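Local atomic coordinates of DnaJ homolog subfamily C member 3 (Mus musculus, PDB entry 3IEG), a protein that acts as a co-chaperone in the endoplasmic reticulum unfolded protein response, binding misfolded proteins through its tetratricopeptide repeats and inhibiting the eIF2-alpha kinase GCN2. Residues Asp144-Val149 / Ala154-Leu159. Residues are numbered along the deposited sequence; the frame is centred on the assembly and turned at random.
Sequences DKILEV and AELREL
Ile146 and Leu156 meet methyl to methyl, CG2 of Ile146 lying 3.7 Å from CD1 of Leu156, and the two side chains cross at about a right angle. With CG2 anti to the backbone N, beside the carbonyl carbon, it is this branch of Ile146 that reaches Leu156. Ile146 also packs on Met120 and Leu123 of helix 104-132, while Leu156 also rests on Leu143, one turn back along helix 136-149.

Leu147 packs on backbone as well as side chain. Its CG points anti to the carbonyl carbon (chi1 -70°), and both methyls lie over one face of the Leu156-Arg157 peptide, CD2 3.9 Å from Arg157 N and CD1 4.1 Å from Leu156 O. The same CD2 lies 4.2 Å from both Leu156 CB and Arg157 CD, so the aliphatic part of the arginine joins the apolar surface. Beyond that, Arg157 packs on Ala179 and Ala180 of helix 170-181, and its NE forms a long, weak ion pair with Asp176.

Asp144 OD1 makes a salt bridge to Arg160.

The segments run nearly antiparallel, at 151° with axes 10.3 Å apart, and join the last helix of TPR 4 to the first of TPR 5, the packing of successive helices by which TPR repeats stack into a superhelical array. Between 144-149 and 154-159 themselves the junction is purely van der Waals, so the fit rests on shape, and the charges of Asp144 and Arg157 pair with residues outside the two segments.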
loop_
_atom_site.group_PDB
_atom_site.type_symbol
_atom_site.label_atom_id
_atom_site.label_comp_id
_atom_site.label_asym_id
_atom_site.label_seq_id
_atom_site.Cartn_x
_atom_site.Cartn_y
_atom_site.Cartn_z
ATOM N N ASP A 144 10.671 2.010 12.895
ATOM C CA ASP A 144 10.706 3.374 12.377
ATOM C C ASP A 144 12.144 3.864 12.262
ATOM O O ASP A 144 12.549 4.353 11.211
ATOM C CB ASP A 144 9.905 4.322 13.270
ATOM C CG ASP A 144 8.407 4.234 13.036
ATOM O OD1 ASP A 144 7.965 3.788 11.946
ATOM O OD2 ASP A 144 7.663 4.628 13.960
ATOM N N LYS A 145 12.904 3.721 13.349
ATOM C CA LYS A 145 14.313 4.096 13.381
ATOM C C LYS A 145 15.140 3.320 12.360
ATOM O O LYS A 145 15.859 3.919 11.566
ATOM C CB LYS A 145 14.909 3.926 14.788
ATOM C CG LYS A 145 15.311 5.237 15.491
ATOM C CD LYS A 145 14.211 5.748 16.434
ATOM C CE LYS A 145 14.445 5.288 17.884
ATOM N NZ LYS A 145 13.396 5.818 18.815
ATOM N N ILE A 146 15.037 1.997 12.371
ATOM C CA ILE A 146 15.793 1.197 11.422
ATOM C C ILE A 146 15.488 1.629 9.982
ATOM O O ILE A 146 16.409 1.908 9.210
ATOM C CB ILE A 146 15.563 -0.312 11.614
ATOM C CG1 ILE A 146 15.877 -0.704 13.052
ATOM C CG2 ILE A 146 16.460 -1.122 10.693
ATOM C CD1 ILE A 146 15.198 -1.973 13.509
ATOM N N LEU A 147 14.213 1.737 9.630
ATOM C CA LEU A 147 13.863 1.977 8.230
ATOM C C LEU A 147 14.262 3.353 7.678
ATOM O O LEU A 147 14.198 3.570 6.468
ATOM C CB LEU A 147 12.388 1.655 7.962
ATOM C CG LEU A 147 12.017 0.163 8.020
ATOM C CD1 LEU A 147 10.524 -0.005 8.228
ATOM C CD2 LEU A 147 12.484 -0.592 6.776
ATOM N N GLU A 148 14.678 4.262 8.562
ATOM C CA GLU A 148 15.244 5.558 8.158
ATOM C C GLU A 148 16.581 5.350 7.466
ATOM O O GLU A 148 16.935 6.095 6.561
ATOM C CB GLU A 148 15.475 6.486 9.361
ATOM C CG GLU A 148 14.224 7.053 10.009
ATOM C CD GLU A 148 13.391 7.877 9.046
ATOM O OE1 GLU A 148 12.142 7.725 9.054
ATOM O OE2 GLU A 148 13.979 8.674 8.274
ATOM N N VAL A 149 17.319 4.338 7.900
ATOM C CA VAL A 149 18.638 4.072 7.370
ATOM C C VAL A 149 18.571 2.930 6.375
ATOM O O VAL A 149 19.061 3.055 5.264
ATOM C CB VAL A 149 19.642 3.755 8.498
ATOM C CG1 VAL A 149 20.978 3.320 7.928
ATOM C CG2 VAL A 149 19.804 4.954 9.430
ATOM N N ALA A 154 13.317 -4.832 2.614
ATOM C CA ALA A 154 11.937 -5.189 2.320
ATOM C C ALA A 154 11.278 -5.929 3.475
ATOM O O ALA A 154 10.132 -5.658 3.799
ATOM C CB ALA A 154 11.848 -6.001 1.029
ATOM N N GLU A 155 12.001 -6.849 4.105
ATOM C CA GLU A 155 11.395 -7.726 5.111
ATOM C C GLU A 155 11.025 -6.981 6.408
ATOM O O GLU A 155 10.004 -7.288 7.031
ATOM C CB GLU A 155 12.257 -8.969 5.425
ATOM C CG GLU A 155 13.295 -9.417 4.359
ATOM C CD GLU A 155 12.764 -9.497 2.929
ATOM O OE1 GLU A 155 11.905 -10.354 2.663
ATOM O OE2 GLU A 155 13.231 -8.709 2.069
ATOM N N LEU A 156 11.838 -6.007 6.812
ATOM C CA LEU A 156 11.546 -5.218 8.008
ATOM C C LEU A 156 10.384 -4.276 7.763
ATOM O O LEU A 156 9.622 -3.974 8.668
ATOM C CB LEU A 156 12.774 -4.448 8.477
ATOM C CG LEU A 156 13.897 -5.292 9.071
ATOM C CD1 LEU A 156 14.859 -4.389 9.832
ATOM C CD2 LEU A 156 13.346 -6.391 9.982
ATOM N N ARG A 157 10.272 -3.818 6.523
ATOM C CA ARG A 157 9.097 -3.123 6.023
ATOM C C ARG A 157 7.837 -3.968 6.192
ATOM O O ARG A 157 6.824 -3.496 6.694
ATOM C CB ARG A 157 9.277 -2.847 4.535
ATOM C CG ARG A 157 8.418 -1.763 4.009
ATOM C CD ARG A 157 9.163 -0.484 4.162
ATOM N NE ARG A 157 8.294 0.650 3.924
ATOM C CZ ARG A 157 8.747 1.837 3.572
ATOM N NH1 ARG A 157 10.051 2.005 3.420
ATOM N NH2 ARG A 157 7.899 2.835 3.372
ATOM N N GLU A 158 7.904 -5.214 5.747
ATOM C CA GLU A 158 6.776 -6.116 5.875
ATOM C C GLU A 158 6.478 -6.446 7.330
ATOM O O GLU A 158 5.318 -6.598 7.682
ATOM C CB GLU A 158 7.000 -7.389 5.062
ATOM C CG GLU A 158 7.026 -7.148 3.554
ATOM C CD GLU A 158 7.229 -8.424 2.753
ATOM O OE1 GLU A 158 8.047 -9.270 3.165
ATOM O OE2 GLU A 158 6.565 -8.590 1.710
ATOM N N LEU A 159 7.514 -6.542 8.165
ATOM C CA LEU A 159 7.335 -6.772 9.592
ATOM C C LEU A 159 6.616 -5.614 10.279
ATOM O O LEU A 159 5.760 -5.838 11.130
ATOM C CB LEU A 159 8.666 -7.047 10.289
ATOM C CG LEU A 159 8.575 -7.345 11.803
ATOM C CD1 LEU A 159 8.028 -8.739 12.061
ATOM C CD2 LEU A 159 9.920 -7.186 12.469
#